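Local coordinates for protein succinate dehydrogenase subunit A (PDB 6LUM) that probably oxidises succinate to fumarate as the FAD-carrying flavoprotein subunit of a membrane-bound succinate dehydrogenase, at residues D[227-239]-D[551-565]. Residues are numbered along the deposited sequence; the frame is centred on the assembly and turned at random.
Sequences VFRKGLPLEDMEF and HTMAYKQGTDLLSDI
The ring of Phe228 juts from the last turn of helix 223-229 into a hollow lined by Ala554, Lys556 and Ile565. CB of Lys556 lies over one face, 4.1 Å from the ring centroid, while Ile565 CD1 meets the rim at CZ (3.5 Å). A chi1 of -172°, which swings CG away from the backbone N, carries the phenyl to strand 550-556; the same ring also touches Val520 of helix 503-527. On the other side of the strand the Pro233 ring is the bump: its CB sits 3.4 Å from Tyr555 CE2, over the tyrosine face, and its CG touches Met553 CE, the methyl brought round by the bend at chi3. Leu234 and Ala554 exchange backbone hydrogen bonds, and farther along the ladder Asp236 N donates to Thr552 O. At the far end, His551 ND1 donates to Asp236 OD2 at the ring edge, though the modelled separation is too short to be taken literally, while Glu235 OE2 lies 3.1 Å above the ring plane; OE1 of that glutamate pairs with Lys570. A leucine in place of His551 would probably leave Asp236 OD2 without its ND1 donor and Glu235 OE2 without the ring face beneath it, two carboxylates close together. The short antiparallel ladder, continued by strand 565-571, joins the FAD-binding and C-terminal regions of the flavoprotein.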
# COMPACT_ATOMS: atom_id res chain seq x y z
N VAL D 227 -42.31 14.57 -5.17
CA VAL D 227 -42.80 14.91 -3.84
C VAL D 227 -44.21 15.49 -3.91
O VAL D 227 -45.00 15.31 -2.98
CB VAL D 227 -41.81 15.87 -3.17
CG1 VAL D 227 -42.44 16.60 -2.02
CG2 VAL D 227 -40.60 15.09 -2.71
N PHE D 228 -44.56 16.14 -5.00
CA PHE D 228 -45.90 16.71 -5.12
C PHE D 228 -46.93 15.66 -5.48
O PHE D 228 -48.09 15.78 -5.08
CB PHE D 228 -45.88 17.82 -6.15
CG PHE D 228 -47.13 18.61 -6.21
CD1 PHE D 228 -47.53 19.38 -5.15
CD2 PHE D 228 -47.91 18.59 -7.34
CE1 PHE D 228 -48.67 20.11 -5.22
CE2 PHE D 228 -49.06 19.31 -7.41
CZ PHE D 228 -49.44 20.07 -6.35
N ARG D 229 -46.55 14.64 -6.24
CA ARG D 229 -47.48 13.58 -6.58
C ARG D 229 -47.72 12.63 -5.42
O ARG D 229 -48.81 12.07 -5.30
CB ARG D 229 -46.97 12.80 -7.79
CG ARG D 229 -47.23 13.49 -9.09
CD ARG D 229 -46.49 12.83 -10.23
NE ARG D 229 -47.13 13.12 -11.51
CZ ARG D 229 -46.61 12.81 -12.69
NH1 ARG D 229 -45.44 12.20 -12.76
NH2 ARG D 229 -47.26 13.10 -13.80
N LYS D 230 -46.72 12.43 -4.56
CA LYS D 230 -46.91 11.55 -3.41
C LYS D 230 -47.91 12.11 -2.41
O LYS D 230 -48.28 11.38 -1.48
CB LYS D 230 -45.59 11.30 -2.71
CG LYS D 230 -44.62 10.48 -3.51
CD LYS D 230 -45.26 9.21 -4.02
CE LYS D 230 -45.52 8.24 -2.90
NZ LYS D 230 -46.04 6.95 -3.41
N GLY D 231 -48.34 13.35 -2.55
CA GLY D 231 -49.25 13.96 -1.62
C GLY D 231 -48.61 14.95 -0.67
O GLY D 231 -49.34 15.63 0.06
N LEU D 232 -47.29 15.03 -0.65
CA LEU D 232 -46.60 16.00 0.17
C LEU D 232 -46.77 17.40 -0.43
O LEU D 232 -47.13 17.53 -1.60
CB LEU D 232 -45.13 15.63 0.29
CG LEU D 232 -44.90 14.17 0.66
CD1 LEU D 232 -43.47 13.75 0.45
CD2 LEU D 232 -45.28 13.96 2.10
N PRO D 233 -46.53 18.45 0.34
CA PRO D 233 -46.79 19.81 -0.14
C PRO D 233 -45.60 20.42 -0.87
O PRO D 233 -44.47 19.92 -0.81
CB PRO D 233 -47.07 20.57 1.15
CG PRO D 233 -46.21 19.91 2.12
CD PRO D 233 -46.18 18.46 1.77
N LEU D 234 -45.87 21.52 -1.55
CA LEU D 234 -44.84 22.33 -2.19
C LEU D 234 -45.02 23.77 -1.75
O LEU D 234 -46.14 24.27 -1.70
CB LEU D 234 -44.89 22.24 -3.71
CG LEU D 234 -44.25 21.04 -4.38
CD1 LEU D 234 -44.13 21.30 -5.84
CD2 LEU D 234 -42.90 20.77 -3.79
N GLU D 235 -43.92 24.45 -1.46
CA GLU D 235 -43.94 25.72 -0.76
C GLU D 235 -43.42 26.84 -1.65
O GLU D 235 -42.34 26.71 -2.23
CB GLU D 235 -43.11 25.64 0.52
CG GLU D 235 -43.24 26.82 1.43
CD GLU D 235 -42.09 26.95 2.40
OE1 GLU D 235 -41.81 25.99 3.14
OE2 GLU D 235 -41.45 28.01 2.41
N ASP D 236 -44.18 27.92 -1.75
CA ASP D 236 -43.71 29.17 -2.35
C ASP D 236 -43.29 29.00 -3.80
O ASP D 236 -42.22 29.45 -4.21
CB ASP D 236 -42.56 29.76 -1.53
CG ASP D 236 -43.00 30.88 -0.62
OD1 ASP D 236 -44.14 31.36 -0.78
OD2 ASP D 236 -42.19 31.28 0.25
N MET D 237 -44.15 28.38 -4.60
CA MET D 237 -43.77 28.06 -5.97
C MET D 237 -44.06 29.16 -6.97
O MET D 237 -43.65 29.05 -8.12
CB MET D 237 -44.47 26.78 -6.42
CG MET D 237 -43.75 25.53 -6.01
SD MET D 237 -42.24 25.25 -6.92
CE MET D 237 -42.89 25.07 -8.57
N GLU D 238 -44.75 30.22 -6.57
CA GLU D 238 -45.01 31.33 -7.47
C GLU D 238 -43.89 32.35 -7.49
O GLU D 238 -44.02 33.37 -8.17
CB GLU D 238 -46.31 32.02 -7.09
CG GLU D 238 -46.23 32.86 -5.84
CD GLU D 238 -46.51 32.06 -4.59
OE1 GLU D 238 -46.38 30.82 -4.64
OE2 GLU D 238 -46.86 32.67 -3.57
N PHE D 239 -42.80 32.10 -6.78
CA PHE D 239 -41.68 33.04 -6.70
C PHE D 239 -40.58 32.54 -7.62
O PHE D 239 -39.71 31.76 -7.22
CB PHE D 239 -41.19 33.19 -5.27
CG PHE D 239 -42.09 34.02 -4.43
CD1 PHE D 239 -42.29 35.35 -4.71
CD2 PHE D 239 -42.76 33.47 -3.36
CE1 PHE D 239 -43.11 36.11 -3.95
CE2 PHE D 239 -43.59 34.23 -2.60
CZ PHE D 239 -43.77 35.55 -2.90
N HIS D 551 -45.68 31.85 3.89
CA HIS D 551 -45.40 30.95 2.80
C HIS D 551 -46.69 30.28 2.35
O HIS D 551 -47.54 29.94 3.18
CB HIS D 551 -44.39 29.88 3.22
CG HIS D 551 -43.04 30.43 3.57
ND1 HIS D 551 -42.27 31.13 2.68
CD2 HIS D 551 -42.33 30.35 4.71
CE1 HIS D 551 -41.13 31.47 3.26
NE2 HIS D 551 -41.14 31.01 4.50
N THR D 552 -46.84 30.10 1.05
CA THR D 552 -47.96 29.35 0.50
C THR D 552 -47.55 27.89 0.36
O THR D 552 -46.45 27.60 -0.10
CB THR D 552 -48.36 29.90 -0.86
OG1 THR D 552 -48.77 31.27 -0.72
CG2 THR D 552 -49.50 29.10 -1.44
N MET D 553 -48.43 26.98 0.75
CA MET D 553 -48.17 25.56 0.62
C MET D 553 -49.31 24.93 -0.17
O MET D 553 -50.47 25.24 0.07
CB MET D 553 -48.03 24.91 1.99
CG MET D 553 -46.91 25.51 2.80
SD MET D 553 -46.45 24.54 4.23
CE MET D 553 -45.66 23.16 3.42
N ALA D 554 -48.96 24.07 -1.12
CA ALA D 554 -49.93 23.49 -2.03
C ALA D 554 -49.90 21.98 -1.89
O ALA D 554 -48.82 21.37 -1.87
CB ALA D 554 -49.63 23.89 -3.47
N TYR D 555 -51.09 21.38 -1.79
CA TYR D 555 -51.27 19.94 -1.71
C TYR D 555 -52.10 19.47 -2.89
O TYR D 555 -53.09 20.12 -3.26
CB TYR D 555 -51.97 19.52 -0.42
CG TYR D 555 -51.34 19.99 0.86
CD1 TYR D 555 -51.58 21.25 1.35
CD2 TYR D 555 -50.51 19.16 1.59
CE1 TYR D 555 -51.02 21.68 2.51
CE2 TYR D 555 -49.94 19.58 2.76
CZ TYR D 555 -50.20 20.84 3.21
OH TYR D 555 -49.63 21.27 4.39
N LYS D 556 -51.72 18.35 -3.47
CA LYS D 556 -52.46 17.75 -4.57
C LYS D 556 -53.51 16.80 -4.02
O LYS D 556 -53.25 16.06 -3.07
CB LYS D 556 -51.51 17.00 -5.51
CG LYS D 556 -52.13 16.56 -6.81
CD LYS D 556 -51.23 15.56 -7.50
CE LYS D 556 -51.72 15.25 -8.89
NZ LYS D 556 -51.61 16.44 -9.77
N GLN D 557 -54.70 16.82 -4.62
CA GLN D 557 -55.80 16.04 -4.07
C GLN D 557 -55.91 14.66 -4.71
O GLN D 557 -55.80 13.64 -4.03
CB GLN D 557 -57.11 16.82 -4.23
CG GLN D 557 -57.08 18.21 -3.62
CD GLN D 557 -57.09 18.20 -2.11
OE1 GLN D 557 -56.15 17.73 -1.47
NE2 GLN D 557 -58.15 18.74 -1.53
N GLY D 558 -56.12 14.61 -6.02
CA GLY D 558 -56.31 13.36 -6.72
C GLY D 558 -55.01 12.62 -6.98
O GLY D 558 -54.04 12.73 -6.22
N THR D 559 -55.01 11.85 -8.05
CA THR D 559 -53.83 11.11 -8.49
C THR D 559 -53.51 11.36 -9.96
O THR D 559 -52.33 11.44 -10.32
CB THR D 559 -54.03 9.60 -8.25
OG1 THR D 559 -54.37 9.38 -6.87
CG2 THR D 559 -52.76 8.84 -8.57
N ASP D 560 -54.52 11.49 -10.81
CA ASP D 560 -54.29 11.78 -12.21
C ASP D 560 -53.86 13.24 -12.37
O ASP D 560 -53.83 14.01 -11.42
CB ASP D 560 -55.55 11.50 -13.02
CG ASP D 560 -56.79 12.08 -12.38
OD1 ASP D 560 -56.82 12.17 -11.14
OD2 ASP D 560 -57.73 12.44 -13.12
N LEU D 561 -53.51 13.61 -13.61
CA LEU D 561 -53.05 14.97 -13.87
C LEU D 561 -54.10 15.99 -13.45
O LEU D 561 -53.86 16.82 -12.58
CB LEU D 561 -52.68 15.14 -15.34
CG LEU D 561 -51.23 14.92 -15.74
CD1 LEU D 561 -51.04 15.32 -17.17
CD2 LEU D 561 -50.32 15.73 -14.86
N LEU D 562 -55.27 15.94 -14.08
CA LEU D 562 -56.31 16.91 -13.77
C LEU D 562 -56.84 16.64 -12.36
O LEU D 562 -57.53 15.64 -12.13
CB LEU D 562 -57.43 16.83 -14.80
CG LEU D 562 -56.98 17.04 -16.24
CD1 LEU D 562 -56.98 15.71 -16.97
CD2 LEU D 562 -57.85 18.05 -16.94
N SER D 563 -56.51 17.53 -11.43
CA SER D 563 -56.89 17.36 -10.04
C SER D 563 -57.12 18.75 -9.44
O SER D 563 -57.26 19.74 -10.17
CB SER D 563 -55.82 16.59 -9.27
OG SER D 563 -54.65 17.36 -9.12
N ASP D 564 -57.16 18.81 -8.12
CA ASP D 564 -57.35 20.06 -7.40
C ASP D 564 -56.11 20.36 -6.57
O ASP D 564 -55.41 19.46 -6.12
CB ASP D 564 -58.58 19.99 -6.49
CG ASP D 564 -59.03 21.35 -6.02
OD1 ASP D 564 -58.37 22.35 -6.37
OD2 ASP D 564 -60.05 21.42 -5.30
N ILE D 565 -55.84 21.65 -6.38
CA ILE D 565 -54.70 22.12 -5.62
C ILE D 565 -55.24 22.85 -4.41
O ILE D 565 -55.82 23.94 -4.55
CB ILE D 565 -53.79 23.03 -6.45
CG1 ILE D 565 -53.43 22.37 -7.78
CG2 ILE D 565 -52.53 23.35 -5.69
CD1 ILE D 565 -52.48 21.24 -7.65